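PDB 3WAJ: transmembrane oligosaccharyl transferase from Archaeoglobus fulgidus, which is a membrane-embedded enzyme of the STT3 family, joining a helical transmembrane part of the GT-C type to further C-terminal domains. Local coordinates for residues S24-F37 with A107-L119. Numbering follows the deposited sequence.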
# COMPACT_ATOMS: atom_id res chain seq x y z
N SER A 24 -1.17 23.54 10.27
CA SER A 24 -1.58 22.24 9.77
C SER A 24 -1.96 22.34 8.29
O SER A 24 -1.66 21.43 7.51
CB SER A 24 -2.73 21.69 10.61
OG SER A 24 -2.92 20.31 10.38
N VAL A 25 -2.61 23.43 7.90
CA VAL A 25 -2.92 23.66 6.50
C VAL A 25 -1.63 23.85 5.73
O VAL A 25 -1.46 23.31 4.64
CB VAL A 25 -3.84 24.87 6.28
CG1 VAL A 25 -4.05 25.13 4.78
CG2 VAL A 25 -5.18 24.65 6.95
N LYS A 26 -0.72 24.63 6.30
CA LYS A 26 0.57 24.90 5.68
C LYS A 26 1.29 23.59 5.42
O LYS A 26 1.80 23.35 4.33
CB LYS A 26 1.41 25.84 6.57
CG LYS A 26 2.79 26.22 5.99
CD LYS A 26 3.90 25.32 6.53
CE LYS A 26 5.29 25.80 6.12
NZ LYS A 26 5.51 25.87 4.66
N LEU A 27 1.30 22.74 6.44
CA LEU A 27 1.95 21.43 6.37
C LEU A 27 1.23 20.46 5.42
O LEU A 27 1.86 19.76 4.64
CB LEU A 27 2.08 20.82 7.77
CG LEU A 27 3.47 20.77 8.40
CD1 LEU A 27 4.29 21.97 7.99
CD2 LEU A 27 3.39 20.67 9.91
N ARG A 28 -0.10 20.42 5.46
CA ARG A 28 -0.80 19.37 4.72
C ARG A 28 -1.33 19.72 3.33
O ARG A 28 -1.48 18.85 2.48
CB ARG A 28 -1.89 18.74 5.59
CG ARG A 28 -1.31 17.92 6.72
CD ARG A 28 -2.13 18.04 7.99
NE ARG A 28 -1.36 17.61 9.14
CZ ARG A 28 -1.64 16.54 9.86
NH1 ARG A 28 -2.70 15.83 9.54
NH2 ARG A 28 -0.89 16.20 10.90
N ILE A 29 -1.61 21.00 3.11
CA ILE A 29 -2.16 21.45 1.83
C ILE A 29 -1.12 22.22 1.01
O ILE A 29 -1.02 22.04 -0.21
CB ILE A 29 -3.42 22.30 2.05
CG1 ILE A 29 -4.47 21.49 2.82
CG2 ILE A 29 -3.98 22.84 0.73
CD1 ILE A 29 -5.88 22.01 2.70
N LEU A 30 -0.34 23.06 1.68
CA LEU A 30 0.59 23.98 1.02
C LEU A 30 1.95 23.38 0.68
O LEU A 30 2.43 23.50 -0.45
CB LEU A 30 0.79 25.24 1.86
CG LEU A 30 -0.03 26.49 1.56
CD1 LEU A 30 -1.44 26.18 1.07
CD2 LEU A 30 -0.07 27.38 2.80
N ASN A 31 2.58 22.75 1.66
CA ASN A 31 3.87 22.10 1.43
C ASN A 31 3.96 21.14 0.23
O ASN A 31 4.87 21.28 -0.59
CB ASN A 31 4.37 21.43 2.72
CG ASN A 31 5.24 22.35 3.54
OD1 ASN A 31 4.81 23.43 3.94
ND2 ASN A 31 6.48 21.92 3.79
N PRO A 32 3.01 20.18 0.10
CA PRO A 32 3.18 19.25 -1.03
C PRO A 32 2.36 19.65 -2.26
O PRO A 32 2.25 18.84 -3.18
CB PRO A 32 2.64 17.94 -0.46
CG PRO A 32 1.49 18.40 0.40
CD PRO A 32 1.90 19.76 0.98
N TRP A 33 1.81 20.86 -2.28
CA TRP A 33 0.94 21.31 -3.36
C TRP A 33 1.43 20.97 -4.79
O TRP A 33 0.66 20.50 -5.63
CB TRP A 33 0.67 22.81 -3.24
CG TRP A 33 -0.25 23.32 -4.28
CD1 TRP A 33 0.07 23.67 -5.56
CD2 TRP A 33 -1.66 23.53 -4.14
NE1 TRP A 33 -1.06 24.09 -6.22
CE2 TRP A 33 -2.13 24.01 -5.38
CE3 TRP A 33 -2.57 23.35 -3.09
CZ2 TRP A 33 -3.48 24.32 -5.60
CZ3 TRP A 33 -3.90 23.66 -3.30
CH2 TRP A 33 -4.35 24.13 -4.55
N ASN A 34 2.72 21.20 -5.05
CA ASN A 34 3.23 20.99 -6.41
C ASN A 34 3.56 19.53 -6.72
O ASN A 34 3.79 19.18 -7.88
CB ASN A 34 4.43 21.92 -6.70
CG ASN A 34 4.03 23.40 -6.72
OD1 ASN A 34 3.00 23.77 -7.27
ND2 ASN A 34 4.86 24.24 -6.10
N SER A 35 3.58 18.69 -5.70
CA SER A 35 3.72 17.25 -5.93
C SER A 35 2.38 16.62 -6.32
O SER A 35 2.33 15.61 -7.02
CB SER A 35 4.30 16.54 -4.71
OG SER A 35 5.46 17.19 -4.23
N VAL A 36 1.29 17.21 -5.84
CA VAL A 36 -0.05 16.74 -6.13
C VAL A 36 -0.59 17.38 -7.41
O VAL A 36 -1.14 16.70 -8.28
CB VAL A 36 -1.00 17.00 -4.95
CG1 VAL A 36 -2.42 16.55 -5.27
CG2 VAL A 36 -0.47 16.29 -3.67
N PHE A 37 -0.42 18.69 -7.54
CA PHE A 37 -0.86 19.35 -8.77
C PHE A 37 0.29 19.56 -9.76
O PHE A 37 0.84 20.65 -9.86
CB PHE A 37 -1.63 20.63 -8.45
CG PHE A 37 -2.80 20.39 -7.54
CD1 PHE A 37 -3.96 19.78 -8.02
CD2 PHE A 37 -2.73 20.71 -6.19
CE1 PHE A 37 -5.05 19.52 -7.18
CE2 PHE A 37 -3.81 20.46 -5.34
CZ PHE A 37 -4.97 19.86 -5.83
N ALA A 107 -8.97 16.00 -7.64
CA ALA A 107 -8.67 17.25 -6.95
C ALA A 107 -9.46 17.35 -5.65
O ALA A 107 -8.88 17.53 -4.56
CB ALA A 107 -8.97 18.44 -7.84
N VAL A 108 -10.78 17.23 -5.76
CA VAL A 108 -11.62 17.20 -4.56
C VAL A 108 -11.13 16.14 -3.56
O VAL A 108 -10.85 16.46 -2.41
CB VAL A 108 -13.12 17.01 -4.91
CG1 VAL A 108 -13.95 16.82 -3.64
CG2 VAL A 108 -13.65 18.21 -5.69
N LEU A 109 -11.00 14.89 -4.01
CA LEU A 109 -10.55 13.81 -3.14
C LEU A 109 -9.21 14.12 -2.49
O LEU A 109 -8.98 13.75 -1.35
CB LEU A 109 -10.47 12.48 -3.89
CG LEU A 109 -11.78 12.05 -4.51
CD1 LEU A 109 -11.65 10.65 -5.10
CD2 LEU A 109 -12.93 12.12 -3.49
N ALA A 110 -8.33 14.82 -3.22
CA ALA A 110 -7.00 15.17 -2.70
C ALA A 110 -7.05 15.97 -1.40
O ALA A 110 -6.20 15.80 -0.53
CB ALA A 110 -6.20 15.94 -3.76
N PHE A 111 -8.05 16.84 -1.27
CA PHE A 111 -8.16 17.69 -0.09
C PHE A 111 -8.69 16.98 1.13
O PHE A 111 -8.44 17.39 2.26
CB PHE A 111 -9.04 18.90 -0.39
CG PHE A 111 -8.38 19.90 -1.26
CD1 PHE A 111 -7.45 20.78 -0.73
CD2 PHE A 111 -8.66 19.96 -2.62
CE1 PHE A 111 -6.82 21.71 -1.55
CE2 PHE A 111 -8.03 20.89 -3.44
CZ PHE A 111 -7.11 21.76 -2.91
N ILE A 112 -9.44 15.90 0.91
CA ILE A 112 -10.11 15.20 2.00
C ILE A 112 -9.20 14.73 3.16
O ILE A 112 -9.56 14.92 4.32
CB ILE A 112 -11.00 14.06 1.45
CG1 ILE A 112 -12.21 14.68 0.77
CG2 ILE A 112 -11.43 13.08 2.57
CD1 ILE A 112 -13.10 13.70 0.03
N PRO A 113 -8.04 14.11 2.85
CA PRO A 113 -7.22 13.69 4.00
C PRO A 113 -6.57 14.87 4.70
O PRO A 113 -6.36 14.84 5.92
CB PRO A 113 -6.15 12.79 3.36
CG PRO A 113 -6.10 13.22 1.91
CD PRO A 113 -7.52 13.60 1.57
N ALA A 114 -6.23 15.91 3.94
CA ALA A 114 -5.69 17.14 4.54
C ALA A 114 -6.70 17.75 5.50
O ALA A 114 -6.36 18.12 6.62
CB ALA A 114 -5.29 18.14 3.47
N ILE A 115 -7.94 17.87 5.05
CA ILE A 115 -8.99 18.45 5.89
C ILE A 115 -9.17 17.59 7.13
O ILE A 115 -9.28 18.11 8.25
CB ILE A 115 -10.32 18.58 5.13
CG1 ILE A 115 -10.20 19.63 4.02
CG2 ILE A 115 -11.45 18.94 6.08
CD1 ILE A 115 -11.31 19.53 2.97
N GLY A 116 -9.19 16.27 6.94
CA GLY A 116 -9.33 15.33 8.04
C GLY A 116 -8.22 15.49 9.06
O GLY A 116 -8.46 15.46 10.27
N GLY A 117 -6.99 15.66 8.58
CA GLY A 117 -5.86 15.86 9.47
C GLY A 117 -5.83 17.21 10.18
O GLY A 117 -5.29 17.33 11.28
N VAL A 118 -6.40 18.23 9.54
CA VAL A 118 -6.50 19.54 10.19
C VAL A 118 -7.59 19.48 11.26
O VAL A 118 -7.38 19.92 12.39
CB VAL A 118 -6.79 20.66 9.16
CG1 VAL A 118 -7.40 21.88 9.85
CG2 VAL A 118 -5.52 21.04 8.41
N LEU A 119 -8.74 18.93 10.89
CA LEU A 119 -9.88 18.79 11.79
C LEU A 119 -9.57 17.92 13.01
O LEU A 119 -10.36 17.88 13.95
CB LEU A 119 -11.10 18.21 11.05
CG LEU A 119 -11.86 19.00 9.98
CD1 LEU A 119 -13.10 18.23 9.53
CD2 LEU A 119 -12.26 20.37 10.48
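Val25, which packs on Val118, has a carbonyl O that accepts from both Ile29 N, at 2.8 Å, and Leu30 N, the latter marking a wider pi-type turn. Val118 CG2 lies 3.9 Å from Val25 CG2, and small Ser24 rests its OG 3.3 Å from the same Val118 CG2. Arg28 NH1 comes within 3.2 Å of Gly117 CA; glycine suits this place because no side chain obstructs the guanidinium. Gly117 O lies over one face of that group, at an angle too poor for a hydrogen bond. No hydrogen bond crosses between the two segments. One turn before Val118, compact Ala114 lets the axes of 24-30 and 107-118 approach to 9.2 Å at 156°; its CB meets Ile29 CG1 at 3.5 Å. Farther on, Val36 CA and Ala110 CA stand 7.9 Å apart, and larger side chains bridge the gap. Val36 CG1 reaches Ala110 CB. Phe111, with CG beside its backbone N (chi1 -73°), offers its ring edge to Ile29 CG2 and to Trp33 CZ3, 3.8 Å from Phe111 CZ. Phe37 sets CD2 over the Trp33 ring and CZ against Phe111 CE2; Ala107 CB meets its edge. In the STT3 membrane region, Arg28 also touches helix 150-153, Leu27 packs on helix 474-491, and Ile112 leans on helix 84-96.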